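PDB 4IUL: eukaryotic translation initiation factor 4 gamma 2 from Homo sapiens, which takes part in translation initiation and, through its all-helical MIF4G domain, probably binds the RNA helicase eIF4A. Local coordinates for residues G58-I63 with I113-D118; K151-I156 with K178-K183; K157-L162 with E170-K175. One frame throughout, in Å; residues are numbered along the deposited sequence.

Contact 1. Residues G58-I63 with I113-D118; sequences GVILLI and ISKLQD
Ile60 meets Lys115 where helix 53-69 passes helix 107-127. The CB of Ile60 faces the other helix. Its CG2 methyl lies anti to the backbone N and does the touching. It sits 3.9 Å from Lys115 CB and 4.1 Å from Lys115 CG. The two side chains run past one another, pointing opposite ways, so the isoleucine packs against the base of the lysine and not its charge. Ile60 also packs on Phe108 and Leu111 of helix 107-127, one turn or more before Lys115.

Leu61 comes next, at the more exposed border. It is the residue nearest Lys115 by backbone, with 7.5 Å between Leu61 CA and Lys115 CA. Its CB does not point straight across, but the end of the side chain comes closer. Leu61 CD1 reaches Lys115 NZ at 3.7 Å, a van der Waals touch, not a polar bond. The lysine chain is bent at chi2 (91°) and chi3 (-68°). The bends turn the chain from Ile60 toward Leu61, so one side chain serves both residues: base to Ile60, end to Leu61.

Further along, Leu62 and Ile63 turn to other neighbours. Leu62 packs on Val26 and Leu30 of helix 13-31, and Ile63 packs on helix 74-87 through Cys81 and Leu84. No hydrogen bond joins the two segments. The contact is a small, mostly aliphatic seam between helices from different parts of the chain, as expected in the stacked helical layers of a HEAT-repeat MIF4G domain.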
ATOM      1  N   GLY A  58       3.417  15.935   8.359  1.00 25.05           N
ATOM      2  CA  GLY A  58       3.876  16.351   7.042  1.00 24.40           C
ATOM      3  C   GLY A  58       4.744  15.286   6.393  1.00 25.15           C
ATOM      4  O   GLY A  58       4.550  14.935   5.225  1.00 26.51           O
ATOM      5  N   VAL A  59       5.709  14.776   7.151  1.00 24.70           N
ATOM      6  CA  VAL A  59       6.590  13.723   6.656  1.00 25.10           C
ATOM      7  C   VAL A  59       5.784  12.569   6.055  1.00 24.23           C
ATOM      8  O   VAL A  59       6.091  12.097   4.965  1.00 24.96           O
ATOM      9  CB  VAL A  59       7.488  13.167   7.787  1.00 24.60           C
ATOM     10  CG1 VAL A  59       8.242  11.922   7.295  1.00 25.34           C
ATOM     11  CG2 VAL A  59       8.466  14.241   8.246  1.00 24.43           C
ATOM     12  N   ILE A  60       4.755  12.118   6.770  1.00 25.29           N
ATOM     13  CA  ILE A  60       3.907  11.015   6.296  1.00 23.98           C
ATOM     14  C   ILE A  60       3.170  11.400   5.017  1.00 23.42           C
ATOM     15  O   ILE A  60       3.032  10.591   4.096  1.00 20.31           O
ATOM     16  CB  ILE A  60       2.878  10.596   7.382  1.00 25.79           C
ATOM     17  CG1 ILE A  60       3.611   9.917   8.547  1.00 26.74           C
ATOM     18  CG2 ILE A  60       1.832   9.660   6.792  1.00 23.90           C
ATOM     19  CD1 ILE A  60       2.757   9.704   9.780  1.00 28.08           C
ATOM     20  N   LEU A  61       2.698  12.642   4.972  1.00 22.15           N
ATOM     21  CA  LEU A  61       1.995  13.147   3.806  1.00 23.57           C
ATOM     22  C   LEU A  61       2.919  13.122   2.582  1.00 23.32           C
ATOM     23  O   LEU A  61       2.515  12.724   1.492  1.00 22.99           O
ATOM     24  CB  LEU A  61       1.518  14.584   4.063  1.00 26.00           C
ATOM     25  CG  LEU A  61       0.803  15.247   2.881  1.00 29.27           C
ATOM     26  CD1 LEU A  61      -0.473  14.455   2.556  1.00 29.27           C
ATOM     27  CD2 LEU A  61       0.464  16.688   3.219  1.00 28.46           C
ATOM     28  N   LEU A  62       4.165  13.541   2.763  1.00 25.20           N
ATOM     29  CA  LEU A  62       5.112  13.573   1.648  1.00 26.21           C
ATOM     30  C   LEU A  62       5.547  12.184   1.170  1.00 26.92           C
ATOM     31  O   LEU A  62       5.650  11.942  -0.040  1.00 24.69           O
ATOM     32  CB  LEU A  62       6.330  14.418   2.033  1.00 27.42           C
ATOM     33  CG  LEU A  62       6.026  15.914   2.217  1.00 30.32           C
ATOM     34  CD1 LEU A  62       7.242  16.635   2.779  1.00 29.05           C
ATOM     35  CD2 LEU A  62       5.601  16.523   0.871  1.00 29.57           C
ATOM     36  N   ILE A  63       5.774  11.275   2.119  1.00 26.14           N
ATOM     37  CA  ILE A  63       6.196   9.909   1.804  1.00 25.55           C
ATOM     38  C   ILE A  63       5.136   9.198   0.956  1.00 27.30           C
ATOM     39  O   ILE A  63       5.447   8.632  -0.104  1.00 26.63           O
ATOM     40  CB  ILE A  63       6.463   9.089   3.103  1.00 25.48           C
ATOM     41  CG1 ILE A  63       7.707   9.628   3.813  1.00 27.28           C
ATOM     42  CG2 ILE A  63       6.646   7.620   2.776  1.00 22.64           C
ATOM     43  CD1 ILE A  63       8.045   8.923   5.126  1.00 28.18           C
ATOM     44  N   ILE A 113      -1.414   4.669   9.485  1.00 27.98           N
ATOM     45  CA  ILE A 113      -2.586   3.843   9.203  1.00 26.94           C
ATOM     46  C   ILE A 113      -3.723   4.734   8.716  1.00 27.22           C
ATOM     47  O   ILE A 113      -4.379   4.438   7.717  1.00 26.36           O
ATOM     48  CB  ILE A 113      -3.037   3.067  10.472  1.00 25.46           C
ATOM     49  CG1 ILE A 113      -2.084   1.894  10.718  1.00 25.36           C
ATOM     50  CG2 ILE A 113      -4.488   2.591  10.319  1.00 22.64           C
ATOM     51  CD1 ILE A 113      -2.211   1.267  12.087  1.00 25.43           C
ATOM     52  N   SER A 114      -3.935   5.834   9.433  1.00 26.64           N
ATOM     53  CA  SER A 114      -4.982   6.790   9.108  1.00 27.49           C
ATOM     54  C   SER A 114      -4.835   7.368   7.700  1.00 27.30           C
ATOM     55  O   SER A 114      -5.811   7.462   6.965  1.00 26.17           O
ATOM     56  CB  SER A 114      -4.980   7.923  10.133  1.00 26.53           C
ATOM     57  OG  SER A 114      -5.816   8.979   9.716  1.00 29.01           O
ATOM     58  N   LYS A 115      -3.614   7.759   7.335  1.00 27.84           N
ATOM     59  CA  LYS A 115      -3.352   8.334   6.019  1.00 30.46           C
ATOM     60  C   LYS A 115      -3.629   7.371   4.862  1.00 31.27           C
ATOM     61  O   LYS A 115      -4.230   7.759   3.864  1.00 31.44           O
ATOM     62  CB  LYS A 115      -1.905   8.828   5.921  1.00 30.16           C
ATOM     63  CG  LYS A 115      -1.510   9.330   4.526  1.00 32.69           C
ATOM     64  CD  LYS A 115      -1.748  10.836   4.340  1.00 34.76           C
ATOM     65  CE  LYS A 115      -3.213  11.225   4.319  1.00 35.74           C
ATOM     66  NZ  LYS A 115      -3.392  12.692   4.082  1.00 35.32           N
ATOM     67  N   LEU A 116      -3.184   6.123   4.973  1.00 31.37           N
ATOM     68  CA  LEU A 116      -3.441   5.187   3.887  1.00 32.69           C
ATOM     69  C   LEU A 116      -4.920   4.891   3.709  1.00 32.85           C
ATOM     70  O   LEU A 116      -5.378   4.659   2.597  1.00 31.27           O
ATOM     71  CB  LEU A 116      -2.633   3.911   4.073  1.00 33.03           C
ATOM     72  CG  LEU A 116      -1.322   4.199   3.340  1.00 35.65           C
ATOM     73  CD1 LEU A 116      -0.149   3.899   4.225  1.00 37.43           C
ATOM     74  CD2 LEU A 116      -1.286   3.424   2.045  1.00 31.29           C
ATOM     75  N   GLN A 117      -5.674   4.923   4.800  1.00 34.12           N
ATOM     76  CA  GLN A 117      -7.107   4.708   4.704  1.00 35.89           C
ATOM     77  C   GLN A 117      -7.660   5.849   3.835  1.00 36.98           C
ATOM     78  O   GLN A 117      -8.565   5.641   3.018  1.00 33.50           O
ATOM     79  CB  GLN A 117      -7.740   4.745   6.099  1.00 38.62           C
ATOM     80  CG  GLN A 117      -9.247   4.483   6.116  1.00 43.24           C
ATOM     81  CD  GLN A 117      -9.627   3.216   5.367  1.00 47.16           C
ATOM     82  OE1 GLN A 117      -9.145   2.124   5.678  1.00 50.06           O
ATOM     83  NE2 GLN A 117     -10.499   3.357   4.372  1.00 49.81           N
ATOM     84  N   ASP A 118      -7.095   7.046   4.007  1.00 37.98           N
ATOM     85  CA  ASP A 118      -7.520   8.222   3.244  1.00 39.98           C
ATOM     86  C   ASP A 118      -7.186   8.117   1.755  1.00 39.85           C
ATOM     87  O   ASP A 118      -8.043   8.364   0.903  1.00 38.16           O
ATOM     88  CB  ASP A 118      -6.873   9.502   3.786  1.00 43.56           C
ATOM     89  CG  ASP A 118      -7.250   9.798   5.224  1.00 47.38           C
ATOM     90  OD1 ASP A 118      -8.417   9.557   5.609  1.00 50.17           O
ATOM     91  OD2 ASP A 118      -6.375  10.295   5.967  1.00 49.15           O
TER

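Contact 2. Residues K151-I156 with K178-K183; sequences KMLGNI and KTLLEK
Leu180 of helix 170-181 brings the end of its side chain against Leu153 and Ile156 of helix 141-163. The two helices follow each other in the chain and form a helical hairpin of the HEAT-repeat MIF4G domain. The segments are well separated here. The closest CA atoms, Leu153 CA and Leu180 CA, are 9.1 Å apart, so side-chain ends alone bridge the gap.

The apolar contacts centre on one methyl, Leu180 CD2. Ile156 and Leu180 meet end on, with Ile156 CD1 3.7 Å from Leu180 CD2. The same Ile156 methyl is 4.0 Å from Leu180 CG, so it rests against the branch point as well. Ile156 CG1 is anti to the carbonyl carbon (chi1 -67°), and an extended chi2 of 175° pushes CD1 out to full length. Leu153 lies one turn earlier and comes at an angle. Its CD2 touches Leu180 CD2 at 4.0 Å. Leu180 CD2 thus lies against both methyl groups. Helix 193-210 adds to the cover: Ile202 packs on Ile156, and Glu194 and Asp195 pack on Leu153.

The contact sits just before the end of helix 170-181, which stops after Leu181. There Leu181 O is taken by Arg225 NH2, which ties this end to helix 216-227.

Polar side-chain groups make no bond across the contact. The hydroxyl of Thr179 lies at its margin, between its own backbone N and carbonyl carbon (chi1 64°). Thr179 OG1 is hydrogen-bonded to Cys176 O of its own helix, and Ile156 CD1 brushes the same oxygen at 4.2 Å.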
ATOM      1  N   LYS A 151      -3.222   4.574 -10.897  1.00 43.33           N
ATOM      2  CA  LYS A 151      -2.886   5.110  -9.582  1.00 43.87           C
ATOM      3  C   LYS A 151      -3.375   4.163  -8.489  1.00 43.18           C
ATOM      4  O   LYS A 151      -2.691   3.950  -7.491  1.00 42.18           O
ATOM      5  CB  LYS A 151      -3.523   6.490  -9.373  1.00 45.52           C
ATOM      6  CG  LYS A 151      -2.886   7.619 -10.184  1.00 49.53           C
ATOM      7  CD  LYS A 151      -1.393   7.734  -9.894  1.00 50.89           C
ATOM      8  CE  LYS A 151      -0.764   8.908 -10.631  1.00 53.19           C
ATOM      9  NZ  LYS A 151      -0.937   8.822 -12.105  1.00 54.37           N
ATOM     10  N   MET A 152      -4.560   3.597  -8.695  1.00 43.23           N
ATOM     11  CA  MET A 152      -5.164   2.673  -7.743  1.00 43.85           C
ATOM     12  C   MET A 152      -4.290   1.439  -7.541  1.00 43.81           C
ATOM     13  O   MET A 152      -4.146   0.951  -6.418  1.00 43.19           O
ATOM     14  CB  MET A 152      -6.549   2.246  -8.234  1.00 47.44           C
ATOM     15  CG  MET A 152      -7.336   1.382  -7.257  1.00 52.06           C
ATOM     16  SD  MET A 152      -7.899   2.298  -5.793  1.00 60.88           S
ATOM     17  CE  MET A 152      -6.551   1.966  -4.633  1.00 57.10           C
ATOM     18  N   LEU A 153      -3.705   0.930  -8.623  1.00 41.26           N
ATOM     19  CA  LEU A 153      -2.851  -0.249  -8.511  1.00 41.04           C
ATOM     20  C   LEU A 153      -1.577   0.092  -7.750  1.00 40.32           C
ATOM     21  O   LEU A 153      -1.093  -0.704  -6.944  1.00 41.77           O
ATOM     22  CB  LEU A 153      -2.514  -0.809  -9.897  1.00 40.02           C
ATOM     23  CG  LEU A 153      -3.754  -1.246 -10.685  1.00 42.11           C
ATOM     24  CD1 LEU A 153      -3.344  -1.953 -11.983  1.00 43.21           C
ATOM     25  CD2 LEU A 153      -4.584  -2.174  -9.820  1.00 41.13           C
ATOM     26  N   GLY A 154      -1.034   1.275  -8.013  1.00 39.02           N
ATOM     27  CA  GLY A 154       0.159   1.698  -7.313  1.00 37.66           C
ATOM     28  C   GLY A 154      -0.153   1.817  -5.829  1.00 37.27           C
ATOM     29  O   GLY A 154       0.670   1.462  -4.983  1.00 36.59           O
ATOM     30  N   ASN A 155      -1.352   2.307  -5.511  1.00 36.08           N
ATOM     31  CA  ASN A 155      -1.765   2.464  -4.118  1.00 36.43           C
ATOM     32  C   ASN A 155      -1.835   1.103  -3.432  1.00 36.16           C
ATOM     33  O   ASN A 155      -1.337   0.934  -2.315  1.00 35.51           O
ATOM     34  CB  ASN A 155      -3.135   3.150  -4.030  1.00 36.21           C
ATOM     35  CG  ASN A 155      -3.411   3.728  -2.648  1.00 36.34           C
ATOM     36  OD1 ASN A 155      -2.589   3.612  -1.741  1.00 35.58           O
ATOM     37  ND2 ASN A 155      -4.573   4.357  -2.483  1.00 37.58           N
ATOM     38  N   ILE A 156      -2.448   0.133  -4.107  1.00 35.02           N
ATOM     39  CA  ILE A 156      -2.585  -1.209  -3.554  1.00 34.18           C
ATOM     40  C   ILE A 156      -1.236  -1.899  -3.323  1.00 34.54           C
ATOM     41  O   ILE A 156      -1.055  -2.575  -2.312  1.00 35.22           O
ATOM     42  CB  ILE A 156      -3.477  -2.083  -4.456  1.00 32.27           C
ATOM     43  CG1 ILE A 156      -4.909  -1.532  -4.425  1.00 30.88           C
ATOM     44  CG2 ILE A 156      -3.452  -3.530  -3.980  1.00 30.87           C
ATOM     45  CD1 ILE A 156      -5.860  -2.227  -5.357  1.00 27.60           C
ATOM     46  N   LYS A 178     -10.848  -7.374  -2.391  1.00 37.58           N
ATOM     47  CA  LYS A 178     -12.232  -7.332  -2.843  1.00 41.11           C
ATOM     48  C   LYS A 178     -12.426  -6.502  -4.106  1.00 42.42           C
ATOM     49  O   LYS A 178     -13.183  -6.896  -4.995  1.00 41.86           O
ATOM     50  CB  LYS A 178     -13.141  -6.786  -1.739  1.00 41.94           C
ATOM     51  CG  LYS A 178     -14.603  -6.721  -2.146  1.00 45.43           C
ATOM     52  CD  LYS A 178     -15.523  -6.383  -0.976  1.00 46.93           C
ATOM     53  CE  LYS A 178     -16.986  -6.421  -1.413  1.00 48.06           C
ATOM     54  NZ  LYS A 178     -17.908  -6.086  -0.300  1.00 49.63           N
ATOM     55  N   THR A 179     -11.751  -5.358  -4.190  1.00 42.49           N
ATOM     56  CA  THR A 179     -11.893  -4.507  -5.364  1.00 45.11           C
ATOM     57  C   THR A 179     -11.213  -5.105  -6.594  1.00 45.17           C
ATOM     58  O   THR A 179     -11.669  -4.904  -7.718  1.00 44.45           O
ATOM     59  CB  THR A 179     -11.328  -3.089  -5.111  1.00 46.27           C
ATOM     60  OG1 THR A 179      -9.920  -3.163  -4.881  1.00 48.77           O
ATOM     61  CG2 THR A 179     -11.994  -2.462  -3.901  1.00 47.91           C
ATOM     62  N   LEU A 180     -10.131  -5.846  -6.379  1.00 45.54           N
ATOM     63  CA  LEU A 180      -9.409  -6.460  -7.488  1.00 47.48           C
ATOM     64  C   LEU A 180     -10.147  -7.642  -8.117  1.00 49.03           C
ATOM     65  O   LEU A 180     -10.014  -7.883  -9.317  1.00 49.81           O
ATOM     66  CB  LEU A 180      -8.010  -6.901  -7.041  1.00 46.60           C
ATOM     67  CG  LEU A 180      -7.015  -5.793  -6.670  1.00 47.48           C
ATOM     68  CD1 LEU A 180      -5.647  -6.410  -6.386  1.00 46.49           C
ATOM     69  CD2 LEU A 180      -6.913  -4.784  -7.813  1.00 46.32           C
ATOM     70  N   LEU A 181     -10.925  -8.367  -7.316  1.00 49.70           N
ATOM     71  CA  LEU A 181     -11.678  -9.518  -7.806  1.00 53.52           C
ATOM     72  C   LEU A 181     -13.086  -9.159  -8.282  1.00 57.17           C
ATOM     73  O   LEU A 181     -13.736  -9.952  -8.970  1.00 57.32           O
ATOM     74  CB  LEU A 181     -11.791 -10.586  -6.715  1.00 52.72           C
ATOM     75  CG  LEU A 181     -10.596 -11.497  -6.442  1.00 53.11           C
ATOM     76  CD1 LEU A 181     -10.870 -12.339  -5.204  1.00 53.51           C
ATOM     77  CD2 LEU A 181     -10.344 -12.385  -7.649  1.00 53.21           C
ATOM     78  N   GLU A 182     -13.559  -7.974  -7.909  1.00 60.46           N
ATOM     79  CA  GLU A 182     -14.894  -7.535  -8.296  1.00 64.15           C
ATOM     80  C   GLU A 182     -15.011  -7.349  -9.803  1.00 66.51           C
ATOM     81  O   GLU A 182     -14.105  -6.817 -10.449  1.00 66.45           O
ATOM     82  CB  GLU A 182     -15.251  -6.225  -7.592  1.00 65.35           C
ATOM     83  CG  GLU A 182     -16.607  -5.661  -7.991  1.00 66.57           C
ATOM     84  CD  GLU A 182     -16.907  -4.336  -7.320  1.00 67.96           C
ATOM     85  OE1 GLU A 182     -16.167  -3.357  -7.564  1.00 67.96           O
ATOM     86  OE2 GLU A 182     -17.884  -4.274  -6.543  1.00 69.45           O
ATOM     87  N   LYS A 183     -16.140  -7.783 -10.351  1.00 69.36           N
ATOM     88  CA  LYS A 183     -16.397  -7.681 -11.781  1.00 72.68           C
ATOM     89  C   LYS A 183     -17.363  -6.551 -12.127  1.00 74.11           C
ATOM     90  O   LYS A 183     -18.579  -6.690 -11.984  1.00 73.74           O
ATOM     91  CB  LYS A 183     -16.949  -9.010 -12.303  1.00 73.45           C
ATOM     92  CG  LYS A 183     -17.389  -8.973 -13.757  1.00 74.71           C
ATOM     93  CD  LYS A 183     -16.248  -8.581 -14.672  1.00 74.53           C
ATOM     94  CE  LYS A 183     -16.712  -8.531 -16.108  1.00 75.36           C
ATOM     95  NZ  LYS A 183     -15.603  -8.152 -17.011  1.00 75.82           N
TER

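Contact 3. Residues K157-L162 with E170-K175; sequences KFIGEL and ESILHK
The segment with Ile159 and Gly160 runs roughly antiparallel to the one with Ile172 and Leu173: the N-to-C directions differ by 145° and the short axes come within 10.4 Å. The backbones are closest at Gly160 CA and Leu173 CA, 7.2 Å apart.

Ile159 carries the contact from its side. Its CB points toward the other helix, and its two branches do separate work. CG2, anti to the backbone N, meets Leu173 CD2 at 3.9 Å and Ile172 CG2 at 4.0 Å. CD1, at the end of the other branch, meets Ile172 CD1 at 3.9 Å. Ile172 therefore offers both its branches to Ile159. Its chi1 of -162° makes this possible, because it sends CG1 away from the backbone N and leaves CG2 between N and the carbonyl carbon. The two isoleucines lie at an angle to one another.

Leu173 takes a different course. Its CB does not aim straight at the first helix, but its end swings nearer. There its end runs alongside Ile159 in the reverse direction. Leu173 CD2 lies 4.4 Å from Gly160 CA, so the methyl also touches the backbone.

All four touching residues are buried and no hydrogen bond links them. Leu116 and Phe120 of helix 107-127 pack on Ile159, while Val206 and Leu210 of helix 193-210 pack on Leu173. Ile168, in the short connection, touches both Ile159 and Leu173. This is the aliphatic core near the turn of an antiparallel helical hairpin, as is common in HEAT-repeat proteins such as this MIF4G domain.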
ATOM      1  N   LYS A 157      -0.295  -1.716  -4.248  1.00 32.89           N
ATOM      2  CA  LYS A 157       1.033  -2.317  -4.131  1.00 32.23           C
ATOM      3  C   LYS A 157       1.798  -1.762  -2.925  1.00 32.05           C
ATOM      4  O   LYS A 157       2.536  -2.492  -2.256  1.00 30.44           O
ATOM      5  CB  LYS A 157       1.832  -2.066  -5.411  1.00 33.02           C
ATOM      6  CG  LYS A 157       3.259  -2.605  -5.411  1.00 35.42           C
ATOM      7  CD  LYS A 157       3.968  -2.233  -6.719  1.00 39.44           C
ATOM      8  CE  LYS A 157       5.433  -2.669  -6.737  1.00 39.10           C
ATOM      9  NZ  LYS A 157       5.563  -4.147  -6.551  1.00 43.73           N
ATOM     10  N   PHE A 158       1.628  -0.473  -2.647  1.00 30.84           N
ATOM     11  CA  PHE A 158       2.304   0.144  -1.507  1.00 28.98           C
ATOM     12  C   PHE A 158       1.688  -0.385  -0.204  1.00 28.70           C
ATOM     13  O   PHE A 158       2.396  -0.634   0.775  1.00 27.50           O
ATOM     14  CB  PHE A 158       2.197   1.676  -1.592  1.00 28.25           C
ATOM     15  CG  PHE A 158       2.919   2.404  -0.487  1.00 26.19           C
ATOM     16  CD1 PHE A 158       4.215   2.048  -0.129  1.00 25.57           C
ATOM     17  CD2 PHE A 158       2.298   3.445   0.201  1.00 24.65           C
ATOM     18  CE1 PHE A 158       4.886   2.718   0.908  1.00 24.43           C
ATOM     19  CE2 PHE A 158       2.957   4.115   1.230  1.00 24.84           C
ATOM     20  CZ  PHE A 158       4.253   3.750   1.585  1.00 21.34           C
ATOM     21  N   ILE A 159       0.371  -0.569  -0.208  1.00 27.31           N
ATOM     22  CA  ILE A 159      -0.327  -1.097   0.957  1.00 28.85           C
ATOM     23  C   ILE A 159       0.187  -2.515   1.230  1.00 30.71           C
ATOM     24  O   ILE A 159       0.492  -2.872   2.371  1.00 29.55           O
ATOM     25  CB  ILE A 159      -1.857  -1.103   0.722  1.00 28.66           C
ATOM     26  CG1 ILE A 159      -2.376   0.344   0.748  1.00 29.29           C
ATOM     27  CG2 ILE A 159      -2.559  -1.940   1.788  1.00 28.08           C
ATOM     28  CD1 ILE A 159      -3.817   0.510   0.247  1.00 31.60           C
ATOM     29  N   GLY A 160       0.304  -3.317   0.177  1.00 31.76           N
ATOM     30  CA  GLY A 160       0.811  -4.665   0.348  1.00 31.63           C
ATOM     31  C   GLY A 160       2.175  -4.654   1.027  1.00 33.52           C
ATOM     32  O   GLY A 160       2.402  -5.400   1.988  1.00 34.59           O
ATOM     33  N   GLU A 161       3.080  -3.800   0.551  1.00 32.30           N
ATOM     34  CA  GLU A 161       4.425  -3.720   1.121  1.00 34.30           C
ATOM     35  C   GLU A 161       4.464  -3.293   2.588  1.00 34.12           C
ATOM     36  O   GLU A 161       5.357  -3.700   3.332  1.00 34.91           O
ATOM     37  CB  GLU A 161       5.306  -2.782   0.287  1.00 33.90           C
ATOM     38  CG  GLU A 161       5.730  -3.363  -1.059  1.00 38.84           C
ATOM     39  CD  GLU A 161       6.556  -4.638  -0.925  1.00 41.94           C
ATOM     40  OE1 GLU A 161       6.079  -5.706  -1.361  1.00 45.10           O
ATOM     41  OE2 GLU A 161       7.680  -4.577  -0.381  1.00 44.84           O
ATOM     42  N   LEU A 162       3.508  -2.468   3.001  1.00 33.73           N
ATOM     43  CA  LEU A 162       3.446  -2.015   4.381  1.00 31.42           C
ATOM     44  C   LEU A 162       2.900  -3.143   5.259  1.00 31.48           C
ATOM     45  O   LEU A 162       3.393  -3.376   6.365  1.00 27.16           O
ATOM     46  CB  LEU A 162       2.552  -0.777   4.495  1.00 32.16           C
ATOM     47  CG  LEU A 162       3.066   0.531   3.866  1.00 32.87           C
ATOM     48  CD1 LEU A 162       1.962   1.572   3.883  1.00 28.88           C
ATOM     49  CD2 LEU A 162       4.289   1.038   4.627  1.00 30.21           C
ATOM     50  N   GLU A 170      -5.339  -5.902   8.692  1.00 34.48           N
ATOM     51  CA  GLU A 170      -6.107  -6.841   7.864  1.00 36.01           C
ATOM     52  C   GLU A 170      -7.283  -6.260   7.095  1.00 35.93           C
ATOM     53  O   GLU A 170      -7.533  -6.622   5.942  1.00 36.33           O
ATOM     54  CB  GLU A 170      -6.651  -7.994   8.715  1.00 34.14           C
ATOM     55  CG  GLU A 170      -5.615  -8.930   9.294  1.00 37.43           C
ATOM     56  CD  GLU A 170      -6.220 -10.289   9.673  1.00 39.30           C
ATOM     57  OE1 GLU A 170      -7.269 -10.313  10.352  1.00 38.01           O
ATOM     58  OE2 GLU A 170      -5.646 -11.332   9.289  1.00 40.50           O
ATOM     59  N   SER A 171      -8.018  -5.372   7.743  1.00 35.46           N
ATOM     60  CA  SER A 171      -9.184  -4.780   7.126  1.00 35.76           C
ATOM     61  C   SER A 171      -8.951  -4.144   5.754  1.00 33.87           C
ATOM     62  O   SER A 171      -9.666  -4.450   4.798  1.00 34.46           O
ATOM     63  CB  SER A 171      -9.797  -3.754   8.075  1.00 36.71           C
ATOM     64  OG  SER A 171     -11.031  -3.303   7.561  1.00 40.32           O
ATOM     65  N   ILE A 172      -7.957  -3.269   5.648  1.00 32.46           N
ATOM     66  CA  ILE A 172      -7.695  -2.597   4.375  1.00 30.34           C
ATOM     67  C   ILE A 172      -7.150  -3.551   3.320  1.00 29.72           C
ATOM     68  O   ILE A 172      -7.379  -3.355   2.121  1.00 28.52           O
ATOM     69  CB  ILE A 172      -6.726  -1.386   4.541  1.00 28.66           C
ATOM     70  CG1 ILE A 172      -6.842  -0.461   3.323  1.00 30.62           C
ATOM     71  CG2 ILE A 172      -5.314  -1.856   4.679  1.00 28.02           C
ATOM     72  CD1 ILE A 172      -6.082   0.845   3.447  1.00 29.50           C
ATOM     73  N   LEU A 173      -6.433  -4.583   3.757  1.00 29.16           N
ATOM     74  CA  LEU A 173      -5.902  -5.564   2.819  1.00 28.01           C
ATOM     75  C   LEU A 173      -7.071  -6.317   2.174  1.00 28.67           C
ATOM     76  O   LEU A 173      -7.099  -6.493   0.958  1.00 27.83           O
ATOM     77  CB  LEU A 173      -4.967  -6.538   3.531  1.00 27.46           C
ATOM     78  CG  LEU A 173      -3.602  -5.983   3.940  1.00 27.45           C
ATOM     79  CD1 LEU A 173      -2.906  -6.991   4.826  1.00 25.02           C
ATOM     80  CD2 LEU A 173      -2.760  -5.681   2.703  1.00 26.37           C
ATOM     81  N   HIS A 174      -8.041  -6.749   2.978  1.00 29.02           N
ATOM     82  CA  HIS A 174      -9.207  -7.455   2.430  1.00 29.21           C
ATOM     83  C   HIS A 174      -9.967  -6.520   1.483  1.00 30.03           C
ATOM     84  O   HIS A 174     -10.546  -6.960   0.491  1.00 30.51           O
ATOM     85  CB  HIS A 174     -10.146  -7.936   3.553  1.00 25.65           C
ATOM     86  CG  HIS A 174      -9.679  -9.182   4.243  1.00 25.10           C
ATOM     87  ND1 HIS A 174      -9.753 -10.428   3.657  1.00 26.04           N
ATOM     88  CD2 HIS A 174      -9.077  -9.367   5.443  1.00 24.34           C
ATOM     89  CE1 HIS A 174      -9.213 -11.325   4.464  1.00 27.98           C
ATOM     90  NE2 HIS A 174      -8.793 -10.706   5.554  1.00 25.37           N
ATOM     91  N   LYS A 175      -9.953  -5.228   1.790  1.00 30.39           N
ATOM     92  CA  LYS A 175     -10.649  -4.247   0.963  1.00 32.75           C
ATOM     93  C   LYS A 175      -9.966  -4.115  -0.403  1.00 33.00           C
ATOM     94  O   LYS A 175     -10.627  -3.861  -1.409  1.00 32.45           O
ATOM     95  CB  LYS A 175     -10.686  -2.893   1.680  1.00 33.86           C
ATOM     96  CG  LYS A 175     -12.008  -2.171   1.552  1.00 39.42           C
ATOM     97  CD  LYS A 175     -12.151  -1.082   2.604  1.00 43.58           C
ATOM     98  CE  LYS A 175     -12.220  -1.672   3.999  1.00 44.82           C
ATOM     99  NZ  LYS A 175     -12.320  -0.617   5.050  1.00 46.82           N
TER

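Overall arrangement
All three contacts lie in the one MIF4G domain. Along the chain, contact 1 closes before the other two begin. Contacts 2 and 3 share helix 141-163 and helix 170-181, and contact 3 lies nearer the turn, within the span of contact 2. Their centres are about 10 Å apart. Contact 1 lies about 14 Å from contact 3 and about 19 Å from contact 2, centre to centre. Leu116, on segment 113-118, links that segment to 151-156 and 157-162 by packing on Asn155, Ile159 and Leu162. The helices thus pack side by side in succession, consistent with a HEAT-repeat domain.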